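Long-range contacts in 3-oxoadipate enol-lactonase (Burkholderia xenovorans, PDB 2XUA), which probably hydrolyses the enol-lactone of 3-oxoadipate, a step in catechol metabolism: residues W28-N33 with A92-C97; S40-Q45 with I245-R250; L210-T215 with V238-S243. All blocks are in the same frame, centred on the assembly; numbering follows the deposited sequence.

Overall arrangement
All three contacts belong to one alpha/beta hydrolase fold. Interactions 1 and 3 each pair two parallel strands of the same central sheet; their centres are about 20 Å apart and they do not touch. Interaction 2 sits at the ends of these strands and meets both: Leu31 CD1 lies 3.7 Å from Trp42 CG, and Arg250 CG lies 3.7 Å from Ala242 CB. Its centre is about 16 Å from that of interaction 1 and 13 Å from that of interaction 3. Bound laevulinic acid lies about 8 Å from the side chains of Met41 and Ser243 and about 12 Å from that of Ser32, so interactions 2 and 3 come nearer to it; Ser243 also touches the probable Ser-His-Asp triad.

Interaction 1. Residues W28-N33 with A92-C97; sequences WIVLSN and ARANFC
Phe96 carries its CG anti to the backbone N (chi1 -173°), and from there the ring leans across to the neighbouring strand, where CZ comes 3.3 Å from Ser32 CB. Leu31 has CG anti to the carbonyl carbon (chi1 -64°); from there its CD2 branch reaches Cys97 CB at 3.5 Å. These two meetings lie on opposite faces of the sheet. On the face with Phe96, the flank of its ring at CD1 and CE1 also lies against Val30 CB and CG1, while the other branch, Val30 CG2, reaches Ala94 CB at 3.8 Å. The Ala94 methyl touches both Val30 CG2 and Trp28 CB. On the face with Leu31, Ile29 points its CG1 arm over the Asn95 backbone and its CD1 end at Cys97 CB.

The backbones hold this register as parallel partners. Asn95 N donates to Trp28 O, Val30 N to Asn95 O at 2.8 Å, Cys97 N to Val30 O at 3.0 Å and Ser32 N to Cys97 O at 2.9 Å. Before the first of these bonds a water bridges the strands, accepting from Trp28 N at 2.9 Å and donating to Arg93 O at 2.7 Å. Ser32 OG turns to another partner, the hydroxyl of Tyr58.

Strands 54-58 and 117-123 continue the sheet beyond 28-32 and 94-99 respectively, and Phe254 and Leu262 of helix 251-263 pack on the Ile29, Asn95 and Cys97 face. The 26° angle between the strand directions reflects the twist of the parallel core of an alpha/beta hydrolase sheet, whose strand 94-99 runs into what is probably the GxSxG nucleophile elbow.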
loop_
_atom_site.group_PDB
_atom_site.type_symbol
_atom_site.label_atom_id
_atom_site.label_comp_id
_atom_site.label_asym_id
_atom_site.label_seq_id
_atom_site.Cartn_x
_atom_site.Cartn_y
_atom_site.Cartn_z
ATOM N N TRP B 28 -12.666 14.624 -14.588
ATOM C CA TRP B 28 -11.526 14.139 -13.835
ATOM C C TRP B 28 -11.569 14.635 -12.394
ATOM O O TRP B 28 -12.107 15.706 -12.119
ATOM C CB TRP B 28 -10.263 14.659 -14.483
ATOM C CG TRP B 28 -9.798 13.806 -15.609
ATOM C CD1 TRP B 28 -9.932 14.089 -16.932
ATOM C CD2 TRP B 28 -9.041 12.600 -15.523
ATOM N NE1 TRP B 28 -9.343 13.095 -17.681
ATOM C CE2 TRP B 28 -8.820 12.151 -16.846
ATOM C CE3 TRP B 28 -8.594 11.808 -14.467
ATOM C CZ2 TRP B 28 -8.150 10.950 -17.140
ATOM C CZ3 TRP B 28 -7.856 10.600 -14.758
ATOM C CH2 TRP B 28 -7.657 10.196 -16.074
ATOM N N ILE B 29 -11.003 13.841 -11.480
ATOM C CA ILE B 29 -10.647 14.308 -10.124
ATOM C C ILE B 29 -9.205 13.903 -9.864
ATOM O O ILE B 29 -8.814 12.761 -10.219
ATOM C CB ILE B 29 -11.636 13.893 -9.021
ATOM C CG1 ILE B 29 -11.251 14.551 -7.687
ATOM C CG2 ILE B 29 -11.734 12.361 -8.933
ATOM C CD1 ILE B 29 -12.186 14.090 -6.524
ATOM N N VAL B 30 -8.399 14.833 -9.314
ATOM C CA VAL B 30 -6.996 14.517 -8.965
ATOM C C VAL B 30 -6.958 14.556 -7.456
ATOM O O VAL B 30 -7.514 15.458 -6.855
ATOM C CB VAL B 30 -6.033 15.611 -9.503
ATOM C CG1 VAL B 30 -4.569 15.412 -8.982
ATOM C CG2 VAL B 30 -6.088 15.653 -11.051
ATOM N N LEU B 31 -6.336 13.560 -6.842
ATOM C CA LEU B 31 -6.280 13.531 -5.356
ATOM C C LEU B 31 -4.821 13.867 -5.031
ATOM O O LEU B 31 -3.930 13.367 -5.722
ATOM C CB LEU B 31 -6.604 12.090 -4.905
ATOM C CG LEU B 31 -8.031 11.671 -5.289
ATOM C CD1 LEU B 31 -8.422 10.257 -4.692
ATOM C CD2 LEU B 31 -9.040 12.748 -4.819
ATOM N N SER B 32 -4.553 14.565 -3.928
ATOM C CA SER B 32 -3.167 14.825 -3.578
ATOM C C SER B 32 -2.903 14.530 -2.115
ATOM O O SER B 32 -3.700 14.879 -1.263
ATOM C CB SER B 32 -2.829 16.284 -3.970
ATOM O OG SER B 32 -1.427 16.470 -3.768
ATOM N N ASN B 33 -1.833 13.786 -1.840
ATOM C CA ASN B 33 -1.634 13.064 -0.576
ATOM C C ASN B 33 -1.031 13.991 0.528
ATOM O O ASN B 33 -0.519 15.089 0.275
ATOM C CB ASN B 33 -0.581 11.948 -0.722
ATOM C CG ASN B 33 -0.831 10.991 -1.885
ATOM O OD1 ASN B 33 0.083 10.282 -2.325
ATOM N ND2 ASN B 33 -2.024 10.989 -2.409
ATOM N N ALA B 92 -7.353 18.352 -19.225
ATOM C CA ALA B 92 -7.390 19.793 -19.382
ATOM C C ALA B 92 -7.897 20.533 -18.142
ATOM O O ALA B 92 -7.505 21.671 -17.923
ATOM C CB ALA B 92 -8.201 20.215 -20.615
ATOM N N ARG B 93 -8.823 19.928 -17.415
ATOM C CA ARG B 93 -9.365 20.521 -16.201
ATOM C C ARG B 93 -9.714 19.389 -15.249
ATOM O O ARG B 93 -10.044 18.277 -15.694
ATOM C CB ARG B 93 -10.617 21.306 -16.552
ATOM C CG ARG B 93 -11.208 22.217 -15.473
ATOM C CD ARG B 93 -11.948 23.355 -16.219
ATOM N NE ARG B 93 -13.377 23.542 -15.932
ATOM C CZ ARG B 93 -14.347 22.632 -16.098
ATOM N NH1 ARG B 93 -14.094 21.385 -16.486
ATOM N NH2 ARG B 93 -15.607 22.971 -15.844
ATOM N N ALA B 94 -9.687 19.643 -13.941
ATOM C CA ALA B 94 -10.071 18.588 -12.999
ATOM C C ALA B 94 -10.566 19.163 -11.696
ATOM O O ALA B 94 -10.156 20.264 -11.270
ATOM C CB ALA B 94 -8.851 17.654 -12.734
ATOM N N ASN B 95 -11.451 18.417 -11.059
ATOM C CA ASN B 95 -11.694 18.549 -9.652
ATOM C C ASN B 95 -10.429 18.143 -8.900
ATOM O O ASN B 95 -9.565 17.408 -9.407
ATOM C CB ASN B 95 -12.922 17.713 -9.232
ATOM C CG ASN B 95 -14.153 18.081 -10.019
ATOM O OD1 ASN B 95 -14.452 17.493 -11.069
ATOM N ND2 ASN B 95 -14.836 19.116 -9.561
ATOM N N PHE B 96 -10.284 18.658 -7.693
ATOM C CA PHE B 96 -9.067 18.441 -6.954
ATOM C C PHE B 96 -9.464 18.284 -5.516
ATOM O O PHE B 96 -10.266 19.067 -4.983
ATOM C CB PHE B 96 -8.090 19.620 -7.123
ATOM C CG PHE B 96 -6.724 19.381 -6.499
ATOM C CD1 PHE B 96 -5.682 18.879 -7.252
ATOM C CD2 PHE B 96 -6.497 19.676 -5.133
ATOM C CE1 PHE B 96 -4.410 18.666 -6.656
ATOM C CE2 PHE B 96 -5.253 19.412 -4.539
ATOM C CZ PHE B 96 -4.230 18.967 -5.278
ATOM N N CYS B 97 -8.884 17.259 -4.890
ATOM C CA CYS B 97 -9.128 16.953 -3.468
ATOM C C CYS B 97 -7.789 16.587 -2.896
ATOM O O CYS B 97 -7.171 15.579 -3.286
ATOM C CB CYS B 97 -10.108 15.768 -3.308
ATOM S SG CYS B 97 -10.425 15.237 -1.581
HETATM O O HOH W 1 -12.472 17.114 -16.082
#

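Interaction 2. Residues S40-Q45 with I245-R250; sequences SMWAPQ and ISNIER
Met41, modelled as selenomethionine, meets Asn247 with both its backbone and its side chain. Its carbonyl O accepts a hydrogen bond from Asn247 ND2 at 2.9 Å. The oxygen lies nearly in the Asn247 amide plane, while the nitrogen stands above the carbonyl plane of Met41, 36° out of it, and the bond is bent, with 138° at the hydrogen. The side chain turns back at chi3 (-73°), which sets CE 3.3 Å from Asn247 OD1; CE also stands 3.9 Å above the Trp42 ring plane, over its centre.

Trp42 follows, its six-membered ring presenting CE3 at 3.7 Å from Asn247 ND2. Further on, Pro44 offers CB to the backbone O of Asn247, and its CG makes a looser apolar contact with Ile248 CG1 at 4.5 Å. Val169 of the second subunit packs on both Pro44 and Ile248, so this end of the contact reaches the dimer interface. Gln45 closes the walk: its chain bends at chi2, which brings CD 3.8 Å from Asn247 CB, and the side chain crosses that of Asn247 at about a right angle.

Asn247 is therefore a polar knob set among Met41, Trp42 and Gln45, on the short helix 246-249 just after the probable triad histidine. Pro44 N carries no hydrogen to continue the 3-10 pattern of i to i-3 bonds back to Met41 O, and the amide of Asn247 supplies a donor instead. Met41 O thus gives Asn247 ND2 an acceptor, whereas OD1, buried against the CE methyl, has no partner anywhere in the model, which probably leaves a desolvation cost for the packing to offset.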
loop_
_atom_site.group_PDB
_atom_site.type_symbol
_atom_site.label_atom_id
_atom_site.label_comp_id
_atom_site.label_asym_id
_atom_site.label_seq_id
_atom_site.Cartn_x
_atom_site.Cartn_y
_atom_site.Cartn_z
ATOM N N SER B 40 -1.914 5.031 -1.716
ATOM C CA SER B 40 -2.804 4.064 -1.054
ATOM C C SER B 40 -3.687 4.715 -0.014
ATOM O O SER B 40 -4.745 4.157 0.386
ATOM C CB SER B 40 -1.996 2.894 -0.417
ATOM O OG SER B 40 -1.207 3.316 0.731
HETATM N N MSE B 41 -3.280 5.901 0.464
HETATM C CA MSE B 41 -4.096 6.552 1.527
HETATM C C MSE B 41 -5.506 6.907 1.051
HETATM O O MSE B 41 -6.394 7.027 1.855
HETATM C CB MSE B 41 -3.398 7.790 2.082
HETATM C CG MSE B 41 -3.309 8.906 1.032
HETATM SE SE MSE B 41 -3.169 10.582 1.963
HETATM C CE MSE B 41 -4.980 10.802 2.633
ATOM N N TRP B 42 -5.729 7.014 -0.278
ATOM C CA TRP B 42 -7.035 7.381 -0.792
ATOM C C TRP B 42 -7.852 6.136 -1.165
ATOM O O TRP B 42 -8.907 6.250 -1.729
ATOM C CB TRP B 42 -6.836 8.198 -2.081
ATOM C CG TRP B 42 -6.272 9.557 -1.800
ATOM C CD1 TRP B 42 -5.054 10.026 -2.179
ATOM C CD2 TRP B 42 -6.951 10.644 -1.137
ATOM N NE1 TRP B 42 -4.895 11.322 -1.731
ATOM C CE2 TRP B 42 -6.042 11.739 -1.104
ATOM C CE3 TRP B 42 -8.192 10.773 -0.519
ATOM C CZ2 TRP B 42 -6.352 12.975 -0.505
ATOM C CZ3 TRP B 42 -8.533 12.003 0.067
ATOM C CH2 TRP B 42 -7.589 13.094 0.081
ATOM N N ALA B 43 -7.326 4.942 -0.920
ATOM C CA ALA B 43 -8.049 3.765 -1.337
ATOM C C ALA B 43 -9.534 3.748 -0.857
ATOM O O ALA B 43 -10.422 3.337 -1.626
ATOM C CB ALA B 43 -7.252 2.442 -0.875
ATOM N N PRO B 44 -9.844 4.243 0.377
ATOM C CA PRO B 44 -11.307 4.162 0.744
ATOM C C PRO B 44 -12.234 5.022 -0.111
ATOM O O PRO B 44 -13.434 4.768 -0.172
ATOM C CB PRO B 44 -11.350 4.617 2.230
ATOM C CG PRO B 44 -9.918 4.238 2.759
ATOM C CD PRO B 44 -9.065 4.751 1.510
ATOM N N GLN B 45 -11.680 6.045 -0.760
ATOM C CA GLN B 45 -12.489 6.890 -1.618
ATOM C C GLN B 45 -12.633 6.426 -3.103
ATOM O O GLN B 45 -13.442 6.990 -3.872
ATOM C CB GLN B 45 -11.914 8.319 -1.601
ATOM C CG GLN B 45 -12.312 9.144 -0.348
ATOM C CD GLN B 45 -11.667 8.599 0.928
ATOM O OE1 GLN B 45 -12.335 8.379 1.973
ATOM N NE2 GLN B 45 -10.366 8.358 0.854
ATOM N N ILE B 245 -6.027 12.525 9.533
ATOM C CA ILE B 245 -6.211 11.727 8.294
ATOM C C ILE B 245 -7.666 11.288 8.288
ATOM O O ILE B 245 -7.997 10.077 8.545
ATOM C CB ILE B 245 -5.232 10.551 8.285
ATOM C CG1 ILE B 245 -3.768 11.012 8.426
ATOM C CG2 ILE B 245 -5.472 9.689 7.009
ATOM C CD1 ILE B 245 -3.286 11.932 7.294
ATOM N N SER B 246 -8.561 12.285 8.136
ATOM C CA SER B 246 -10.004 12.095 8.294
ATOM C C SER B 246 -10.656 11.247 7.216
ATOM O O SER B 246 -11.729 10.679 7.431
ATOM C CB SER B 246 -10.742 13.447 8.407
ATOM O OG SER B 246 -10.804 14.142 7.190
ATOM N N ASN B 247 -10.024 11.181 6.050
ATOM C CA ASN B 247 -10.601 10.328 4.972
ATOM C C ASN B 247 -10.451 8.824 5.294
ATOM O O ASN B 247 -11.091 7.966 4.660
ATOM C CB ASN B 247 -9.890 10.611 3.642
ATOM C CG ASN B 247 -8.501 10.063 3.631
ATOM O OD1 ASN B 247 -7.677 10.477 4.451
ATOM N ND2 ASN B 247 -8.231 9.075 2.742
ATOM N N ILE B 248 -9.558 8.501 6.218
ATOM C CA ILE B 248 -9.467 7.160 6.787
ATOM C C ILE B 248 -10.299 6.940 8.034
ATOM O O ILE B 248 -11.150 6.052 8.073
ATOM C CB ILE B 248 -8.027 6.765 7.023
ATOM C CG1 ILE B 248 -7.411 6.519 5.661
ATOM C CG2 ILE B 248 -7.939 5.396 7.786
ATOM C CD1 ILE B 248 -5.938 6.272 5.728
ATOM N N GLU B 249 -10.061 7.749 9.061
ATOM C CA GLU B 249 -10.824 7.604 10.288
ATOM C C GLU B 249 -12.350 7.761 10.106
ATOM O O GLU B 249 -13.109 7.057 10.740
ATOM C CB GLU B 249 -10.239 8.517 11.411
ATOM C CG GLU B 249 -11.045 8.366 12.728
ATOM C CD GLU B 249 -10.210 8.803 13.956
ATOM O OE1 GLU B 249 -8.991 9.128 13.758
ATOM O OE2 GLU B 249 -10.781 8.814 15.082
ATOM N N ARG B 250 -12.820 8.700 9.283
ATOM C CA ARG B 250 -14.222 8.827 9.031
ATOM C C ARG B 250 -14.406 8.698 7.547
ATOM O O ARG B 250 -14.990 9.601 6.902
ATOM C CB ARG B 250 -14.706 10.235 9.335
ATOM C CG ARG B 250 -14.831 10.650 10.741
ATOM C CD ARG B 250 -15.171 9.601 11.637
ATOM N NE ARG B 250 -16.538 9.710 12.030
ATOM C CZ ARG B 250 -16.994 9.464 13.256
ATOM N NH1 ARG B 250 -16.188 9.079 14.235
ATOM N NH2 ARG B 250 -18.299 9.599 13.493
#

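Interaction 3. Residues L210-T215 with V238-S243; sequences LVISGT and VELDAS
Leu210, Ile212, Val238 and Leu240 raise a line of bumps along one face of two parallel strands. Leu210 leans over so that its CD1 reaches Val238 CG2 at 3.8 Å. Ile212 comes next, and its CG2, anti to the backbone N because CG1 stands beside that N (chi1 -75°), meets Leu240 CD1 at 3.7 Å. Val238 CB only loosely nears Ile212 CG1, at 4.5 Å.

Where the row should continue, Gly214 leaves a hollow, and the chain beyond Leu240 folds into it. Ala242 O comes 3.2 Å from Gly214 C and Ser243 O 3.8 Å from Gly214 CA, filling the side where a side chain would otherwise stand. An inverse gamma turn centred on Asp241 makes this fold possible: Leu240 O accepts from Ala242 N at 2.8 Å within the turn and also from Thr215 N at 3.0 Å across the strands. Earlier in the ladder, Val238 N donates to Val211 O at 2.8 Å and Leu240 N to Ser213 O; Ser213 N answers to Val238 O. On the other face the extended Glu239 chain passes beside Thr215, and its OE1 bonds to the hydroxyl of Tyr237.

The pair belongs to a beta-alpha-beta unit. Its helix 222-231 packs on Val211 and Glu239, whereas helix 251-263 lies on the opposite face against Leu210, Ile212 and Val238. Strand 117-123 flanks 209-214 on its far side, and strand 236-240 is the outermost of the sheet within this chain.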
loop_
_atom_site.group_PDB
_atom_site.type_symbol
_atom_site.label_atom_id
_atom_site.label_comp_id
_atom_site.label_asym_id
_atom_site.label_seq_id
_atom_site.Cartn_x
_atom_site.Cartn_y
_atom_site.Cartn_z
ATOM N N LEU B 210 -14.777 23.390 -1.068
ATOM C CA LEU B 210 -15.237 22.723 0.147
ATOM C C LEU B 210 -14.029 22.643 1.092
ATOM O O LEU B 210 -12.927 22.264 0.694
ATOM C CB LEU B 210 -15.737 21.305 -0.169
ATOM C CG LEU B 210 -15.825 20.321 0.993
ATOM C CD1 LEU B 210 -17.002 20.765 1.948
ATOM C CD2 LEU B 210 -16.051 18.873 0.517
ATOM N N VAL B 211 -14.212 22.989 2.347
ATOM C CA VAL B 211 -13.101 22.815 3.296
ATOM C C VAL B 211 -13.551 21.761 4.293
ATOM O O VAL B 211 -14.589 21.910 4.849
ATOM C CB VAL B 211 -12.695 24.111 4.025
ATOM C CG1 VAL B 211 -11.569 23.811 5.111
ATOM C CG2 VAL B 211 -12.226 25.156 3.067
ATOM N N ILE B 212 -12.785 20.673 4.453
ATOM C CA ILE B 212 -13.082 19.639 5.427
ATOM C C ILE B 212 -11.983 19.752 6.494
ATOM O O ILE B 212 -10.803 19.869 6.159
ATOM C CB ILE B 212 -13.079 18.198 4.805
ATOM C CG1 ILE B 212 -14.333 17.953 3.980
ATOM C CG2 ILE B 212 -13.059 17.131 5.861
ATOM C CD1 ILE B 212 -14.280 16.676 3.164
ATOM N N SER B 213 -12.373 19.742 7.759
ATOM C CA SER B 213 -11.420 19.802 8.865
ATOM C C SER B 213 -11.833 18.711 9.918
ATOM O O SER B 213 -13.001 18.282 9.952
ATOM C CB SER B 213 -11.365 21.194 9.492
ATOM O OG SER B 213 -10.837 22.174 8.623
ATOM N N GLY B 214 -10.887 18.262 10.736
ATOM C CA GLY B 214 -11.161 17.224 11.745
ATOM C C GLY B 214 -11.209 17.915 13.115
ATOM O O GLY B 214 -10.328 18.719 13.470
ATOM N N THR B 215 -12.219 17.642 13.899
ATOM C CA THR B 215 -12.289 18.423 15.153
ATOM C C THR B 215 -11.103 18.148 16.067
ATOM O O THR B 215 -10.706 19.024 16.811
ATOM C CB THR B 215 -13.676 18.337 15.917
ATOM O OG1 THR B 215 -13.514 17.969 17.314
ATOM C CG2 THR B 215 -14.637 17.515 15.244
ATOM N N VAL B 238 -16.979 21.950 6.396
ATOM C CA VAL B 238 -17.565 20.743 7.012
ATOM C C VAL B 238 -16.527 20.141 7.964
ATOM O O VAL B 238 -15.358 19.984 7.624
ATOM C CB VAL B 238 -17.966 19.623 5.960
ATOM C CG1 VAL B 238 -18.430 18.381 6.657
ATOM C CG2 VAL B 238 -19.102 20.059 5.036
ATOM N N GLU B 239 -16.964 19.790 9.162
ATOM C CA GLU B 239 -16.067 19.344 10.183
ATOM C C GLU B 239 -16.460 17.917 10.535
ATOM O O GLU B 239 -17.621 17.627 10.764
ATOM C CB GLU B 239 -16.113 20.290 11.414
ATOM C CG GLU B 239 -15.165 19.893 12.499
ATOM C CD GLU B 239 -15.114 20.929 13.626
ATOM O OE1 GLU B 239 -15.095 22.124 13.322
ATOM O OE2 GLU B 239 -15.114 20.533 14.798
ATOM N N LEU B 240 -15.486 17.022 10.507
ATOM C CA LEU B 240 -15.722 15.639 10.785
ATOM C C LEU B 240 -15.131 15.254 12.123
ATOM O O LEU B 240 -14.119 15.811 12.522
ATOM C CB LEU B 240 -15.054 14.790 9.692
ATOM C CG LEU B 240 -15.526 14.994 8.262
ATOM C CD1 LEU B 240 -14.606 14.100 7.359
ATOM C CD2 LEU B 240 -17.013 14.586 8.110
ATOM N N ASP B 241 -15.776 14.312 12.797
ATOM C CA ASP B 241 -15.282 13.768 14.066
ATOM C C ASP B 241 -14.048 12.873 13.903
ATOM O O ASP B 241 -14.104 11.656 14.112
ATOM C CB ASP B 241 -16.388 13.006 14.799
ATOM C CG ASP B 241 -16.009 12.666 16.271
ATOM O OD1 ASP B 241 -14.940 13.059 16.784
ATOM O OD2 ASP B 241 -16.814 12.007 16.902
ATOM N N ALA B 242 -12.932 13.516 13.574
ATOM C CA ALA B 242 -11.722 12.801 13.266
ATOM C C ALA B 242 -10.540 13.694 13.590
ATOM O O ALA B 242 -10.694 14.866 13.937
ATOM C CB ALA B 242 -11.724 12.374 11.771
ATOM N N SER B 243 -9.360 13.122 13.538
ATOM C CA SER B 243 -8.118 13.874 13.646
ATOM C C SER B 243 -7.665 14.184 12.206
ATOM O O SER B 243 -8.498 14.490 11.336
ATOM C CB SER B 243 -7.097 13.049 14.437
ATOM O OG SER B 243 -5.871 13.766 14.556
#